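Local coordinates for protein CopN (Chlamydia pneumoniae, PDB 4NRH) that probably acts as a type III secretion gatekeeper of the YopN/MxiC kind, working with the chaperone Scc3 to direct secretion of translocator proteins, at residues 40-52 with 79-93. Residues are numbered along the deposited sequence; the frame is centred on the assembly and turned at random.
Sequences AIGDDASPEDILA and QGKLKEALIQARNTH
Leu82 packs against Ile41 and Gly42, in the loop that leads into helix 47-57, and begins a compact example of a single knob-into-hole contact between two helices of the all-helical HrpJ-like domain. Its CG lies 3.5 Å from Gly42 O, on the type I turn from Gly42 to Ala45, while CD2 meets Ile41 CG2 at 4.0 Å, the two side chains crossing at about a right angle. One turn on, Ala85 presents its CB to Ala45 O at 3.6 Å and to the CD edge of the Pro47 ring. Leu86 leaves its backbone pointing away from residues 40-52, but its CD2 comes back to 3.6 Å from Ile50 CD1. Ile50 is the knob, seated among Leu82, Ala85, Leu86 and Ala89; with CG1 anti to the carbonyl carbon (chi1 -66°), CD1 dips to the Ala85 carbonyl and CG2 rests on the Ala89 methyl. The small side chains of Ala85 and Ala89 are consistent with the 8.6 Å approach of the segment axes, which cross at -61°; Ala89 O also receives Leu51 CD2 at 3.3 Å. Behind this layer, helix 61-74 covers Ile41 and Leu86 through Leu71. Leu51 finishes the row by forking, its CD1 against Thr92 CG2. His93 NE2 is hydrogen-bonded to Gln64 OE1, on helix 61-74, while Leu51 CD2 lies 3.8 Å from His93 CB, beside the ring edge and near its plane.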
loop_
_atom_site.group_PDB
_atom_site.type_symbol
_atom_site.label_atom_id
_atom_site.label_comp_id
_atom_site.label_asym_id
_atom_site.label_seq_id
_atom_site.Cartn_x
_atom_site.Cartn_y
_atom_site.Cartn_z
ATOM N N ALA A 40 3.921 26.273 42.116
ATOM C CA ALA A 40 3.067 27.442 41.938
ATOM C C ALA A 40 1.650 27.183 42.442
ATOM O O ALA A 40 0.861 28.114 42.608
ATOM C CB ALA A 40 3.039 27.858 40.477
ATOM N N ILE A 41 1.334 25.916 42.685
ATOM C CA ILE A 41 -0.004 25.531 43.119
ATOM C C ILE A 41 -0.040 25.281 44.624
ATOM O O ILE A 41 0.618 24.372 45.129
ATOM C CB ILE A 41 -0.493 24.270 42.381
ATOM C CG1 ILE A 41 -0.471 24.499 40.870
ATOM C CG2 ILE A 41 -1.890 23.887 42.840
ATOM C CD1 ILE A 41 -0.627 23.235 40.061
ATOM N N GLY A 42 -0.813 26.097 45.334
ATOM C CA GLY A 42 -0.926 25.986 46.777
ATOM C C GLY A 42 -1.877 24.894 47.227
ATOM O O GLY A 42 -2.678 24.390 46.439
ATOM N N ASP A 43 -1.776 24.524 48.501
ATOM C CA ASP A 43 -2.608 23.475 49.085
ATOM C C ASP A 43 -4.097 23.800 49.001
ATOM O O ASP A 43 -4.935 22.900 48.943
ATOM C CB ASP A 43 -2.216 23.243 50.547
ATOM C CG ASP A 43 -0.837 22.630 50.690
ATOM O OD1 ASP A 43 -0.271 22.191 49.668
ATOM O OD2 ASP A 43 -0.319 22.586 51.825
ATOM N N ASP A 44 -4.416 25.089 48.996
ATOM C CA ASP A 44 -5.802 25.540 49.035
ATOM C C ASP A 44 -6.318 25.942 47.656
ATOM O O ASP A 44 -7.334 26.627 47.541
ATOM C CB ASP A 44 -5.947 26.712 50.008
ATOM C CG ASP A 44 -5.056 27.886 49.644
ATOM O OD1 ASP A 44 -4.089 27.689 48.876
ATOM O OD2 ASP A 44 -5.322 29.007 50.125
ATOM N N ALA A 45 -5.615 25.512 46.613
ATOM C CA ALA A 45 -5.993 25.851 45.246
ATOM C C ALA A 45 -7.243 25.100 44.796
ATOM O O ALA A 45 -7.378 23.901 45.032
ATOM C CB ALA A 45 -4.841 25.568 44.294
ATOM N N SER A 46 -8.149 25.819 44.144
ATOM C CA SER A 46 -9.357 25.220 43.589
ATOM C C SER A 46 -9.051 24.613 42.223
ATOM O O SER A 46 -8.034 24.948 41.615
ATOM C CB SER A 46 -10.470 26.267 43.475
ATOM O OG SER A 46 -10.122 27.283 42.550
ATOM N N PRO A 47 -9.915 23.698 41.745
ATOM C CA PRO A 47 -9.780 23.162 40.386
ATOM C C PRO A 47 -9.649 24.263 39.334
ATOM O O PRO A 47 -8.860 24.127 38.398
ATOM C CB PRO A 47 -11.074 22.373 40.197
ATOM C CG PRO A 47 -11.407 21.901 41.569
ATOM C CD PRO A 47 -10.980 23.011 42.499
ATOM N N GLU A 48 -10.422 25.335 39.488
ATOM C CA GLU A 48 -10.335 26.485 38.594
ATOM C C GLU A 48 -8.950 27.124 38.648
ATOM O O GLU A 48 -8.361 27.435 37.613
ATOM C CB GLU A 48 -11.403 27.527 38.942
ATOM C CG GLU A 48 -12.829 27.108 38.613
ATOM C CD GLU A 48 -13.410 26.141 39.625
ATOM O OE1 GLU A 48 -12.846 26.025 40.733
ATOM O OE2 GLU A 48 -14.434 25.496 39.313
ATOM N N ASP A 49 -8.445 27.323 39.863
ATOM C CA ASP A 49 -7.116 27.892 40.069
ATOM C C ASP A 49 -6.044 27.024 39.421
ATOM O O ASP A 49 -5.113 27.531 38.792
ATOM C CB ASP A 49 -6.821 28.049 41.562
ATOM C CG ASP A 49 -7.666 29.122 42.216
ATOM O OD1 ASP A 49 -8.182 30.002 41.495
ATOM O OD2 ASP A 49 -7.812 29.085 43.456
ATOM N N ILE A 50 -6.184 25.713 39.590
ATOM C CA ILE A 50 -5.250 24.753 39.017
ATOM C C ILE A 50 -5.203 24.850 37.498
ATOM O O ILE A 50 -4.129 24.987 36.912
ATOM C CB ILE A 50 -5.622 23.311 39.415
ATOM C CG1 ILE A 50 -5.444 23.110 40.921
ATOM C CG2 ILE A 50 -4.789 22.310 38.632
ATOM C CD1 ILE A 50 -6.169 21.897 41.461
ATOM N N LEU A 51 -6.373 24.793 36.866
ATOM C CA LEU A 51 -6.458 24.850 35.411
ATOM C C LEU A 51 -5.866 26.139 34.853
ATOM O O LEU A 51 -5.127 26.110 33.875
ATOM C CB LEU A 51 -7.913 24.706 34.956
ATOM C CG LEU A 51 -8.539 23.322 35.140
ATOM C CD1 LEU A 51 -10.017 23.345 34.786
ATOM C CD2 LEU A 51 -7.799 22.293 34.300
ATOM N N ALA A 52 -6.174 27.263 35.497
ATOM C CA ALA A 52 -5.660 28.564 35.077
ATOM C C ALA A 52 -4.134 28.584 35.055
ATOM O O ALA A 52 -3.524 29.084 34.110
ATOM C CB ALA A 52 -6.190 29.660 35.989
ATOM N N GLN A 79 -1.344 16.426 51.550
ATOM C CA GLN A 79 -2.119 17.373 50.761
ATOM C C GLN A 79 -3.304 16.678 50.099
ATOM O O GLN A 79 -3.439 16.687 48.876
ATOM C CB GLN A 79 -1.238 18.038 49.702
ATOM C CG GLN A 79 0.003 18.719 50.262
ATOM C CD GLN A 79 0.960 19.167 49.173
ATOM O OE1 GLN A 79 1.815 18.403 48.727
ATOM N NE2 GLN A 79 0.814 20.411 48.732
ATOM N N GLY A 80 -4.155 16.074 50.922
ATOM C CA GLY A 80 -5.304 15.330 50.440
ATOM C C GLY A 80 -6.299 16.195 49.691
ATOM O O GLY A 80 -6.800 15.809 48.635
ATOM N N LYS A 81 -6.587 17.366 50.251
ATOM C CA LYS A 81 -7.535 18.300 49.654
ATOM C C LYS A 81 -7.078 18.743 48.265
ATOM O O LYS A 81 -7.884 18.847 47.342
ATOM C CB LYS A 81 -7.723 19.518 50.561
ATOM C CG LYS A 81 -8.381 19.197 51.897
ATOM C CD LYS A 81 -9.840 18.799 51.743
ATOM C CE LYS A 81 -10.726 20.009 51.500
ATOM N NZ LYS A 81 -12.169 19.661 51.617
ATOM N N LEU A 82 -5.781 19.008 48.132
ATOM C CA LEU A 82 -5.201 19.403 46.853
ATOM C C LEU A 82 -5.352 18.290 45.819
ATOM O O LEU A 82 -5.723 18.545 44.672
ATOM C CB LEU A 82 -3.724 19.765 47.016
ATOM C CG LEU A 82 -3.141 20.916 46.184
ATOM C CD1 LEU A 82 -1.710 20.600 45.765
ATOM C CD2 LEU A 82 -3.999 21.262 44.971
ATOM N N LYS A 83 -5.056 17.060 46.229
ATOM C CA LYS A 83 -5.132 15.913 45.329
ATOM C C LYS A 83 -6.540 15.737 44.775
ATOM O O LYS A 83 -6.715 15.453 43.590
ATOM C CB LYS A 83 -4.684 14.633 46.040
ATOM C CG LYS A 83 -4.760 13.391 45.162
ATOM C CD LYS A 83 -3.764 12.329 45.595
ATOM C CE LYS A 83 -3.820 11.121 44.674
ATOM N NZ LYS A 83 -2.462 10.665 44.271
ATOM N N GLU A 84 -7.540 15.912 45.632
ATOM C CA GLU A 84 -8.933 15.843 45.206
ATOM C C GLU A 84 -9.229 16.926 44.174
ATOM O O GLU A 84 -9.902 16.678 43.173
ATOM C CB GLU A 84 -9.875 15.980 46.404
ATOM C CG GLU A 84 -11.349 15.963 46.029
ATOM C CD GLU A 84 -12.259 16.266 47.203
ATOM O OE1 GLU A 84 -11.742 16.602 48.289
ATOM O OE2 GLU A 84 -13.493 16.170 47.037
ATOM N N ALA A 85 -8.722 18.129 44.429
ATOM C CA ALA A 85 -8.918 19.254 43.523
ATOM C C ALA A 85 -8.220 19.018 42.186
ATOM O O ALA A 85 -8.733 19.396 41.133
ATOM C CB ALA A 85 -8.417 20.541 44.163
ATOM N N LEU A 86 -7.049 18.392 42.236
ATOM C CA LEU A 86 -6.283 18.096 41.027
ATOM C C LEU A 86 -6.972 17.046 40.159
ATOM O O LEU A 86 -6.982 17.156 38.933
ATOM C CB LEU A 86 -4.871 17.632 41.391
ATOM C CG LEU A 86 -3.919 18.725 41.877
ATOM C CD1 LEU A 86 -2.727 18.119 42.590
ATOM C CD2 LEU A 86 -3.459 19.579 40.709
ATOM N N ILE A 87 -7.537 16.027 40.800
ATOM C CA ILE A 87 -8.251 14.974 40.085
ATOM C C ILE A 87 -9.454 15.554 39.345
ATOM O O ILE A 87 -9.688 15.236 38.177
ATOM C CB ILE A 87 -8.717 13.855 41.039
ATOM C CG1 ILE A 87 -7.512 13.103 41.604
ATOM C CG2 ILE A 87 -9.647 12.888 40.321
ATOM C CD1 ILE A 87 -7.851 12.186 42.763
ATOM N N GLN A 88 -10.209 16.408 40.030
ATOM C CA GLN A 88 -11.343 17.094 39.417
ATOM C C GLN A 88 -10.883 17.984 38.267
ATOM O O GLN A 88 -11.490 17.996 37.196
ATOM C CB GLN A 88 -12.101 17.931 40.450
ATOM C CG GLN A 88 -12.860 17.123 41.487
ATOM C CD GLN A 88 -13.300 17.966 42.669
ATOM O OE1 GLN A 88 -13.139 17.571 43.824
ATOM N NE2 GLN A 88 -13.859 19.137 42.384
ATOM N N ALA A 89 -9.812 18.736 38.506
ATOM C CA ALA A 89 -9.263 19.646 37.505
ATOM C C ALA A 89 -8.821 18.908 36.244
ATOM O O ALA A 89 -9.081 19.363 35.130
ATOM C CB ALA A 89 -8.098 20.430 38.089
ATOM N N ARG A 90 -8.151 17.774 36.424
ATOM C CA ARG A 90 -7.716 16.963 35.293
ATOM C C ARG A 90 -8.916 16.447 34.503
ATOM O O ARG A 90 -8.905 16.446 33.271
ATOM C CB ARG A 90 -6.848 15.791 35.758
ATOM C CG ARG A 90 -6.497 14.820 34.638
ATOM C CD ARG A 90 -5.475 13.782 35.075
ATOM N NE ARG A 90 -6.025 12.823 36.027
ATOM C CZ ARG A 90 -5.614 11.564 36.134
ATOM N NH1 ARG A 90 -4.648 11.112 35.344
ATOM N NH2 ARG A 90 -6.169 10.756 37.027
ATOM N N ASN A 91 -9.949 16.013 35.219
ATOM C CA ASN A 91 -11.172 15.528 34.589
ATOM C C ASN A 91 -11.864 16.610 33.765
ATOM O O ASN A 91 -12.370 16.342 32.675
ATOM C CB ASN A 91 -12.137 14.985 35.643
ATOM C CG ASN A 91 -13.469 14.569 35.051
ATOM O OD1 ASN A 91 -13.552 13.595 34.302
ATOM N ND2 ASN A 91 -14.521 15.307 35.386
ATOM N N THR A 92 -11.886 17.828 34.296
ATOM C CA THR A 92 -12.484 18.959 33.594
ATOM C C THR A 92 -11.689 19.275 32.330
ATOM O O THR A 92 -12.260 19.545 31.274
ATOM C CB THR A 92 -12.550 20.211 34.490
ATOM O OG1 THR A 92 -13.335 19.927 35.654
ATOM C CG2 THR A 92 -13.170 21.378 33.738
ATOM N N HIS A 93 -10.366 19.236 32.452
ATOM C CA HIS A 93 -9.470 19.465 31.324
ATOM C C HIS A 93 -9.718 18.460 30.204
ATOM O O HIS A 93 -9.841 18.835 29.036
ATOM C CB HIS A 93 -8.013 19.392 31.780
ATOM C CG HIS A 93 -7.025 19.748 30.713
ATOM N ND1 HIS A 93 -6.476 18.809 29.865
ATOM C CD2 HIS A 93 -6.485 20.937 30.360
ATOM C CE1 HIS A 93 -5.642 19.408 29.034
ATOM N NE2 HIS A 93 -5.628 20.699 29.312
#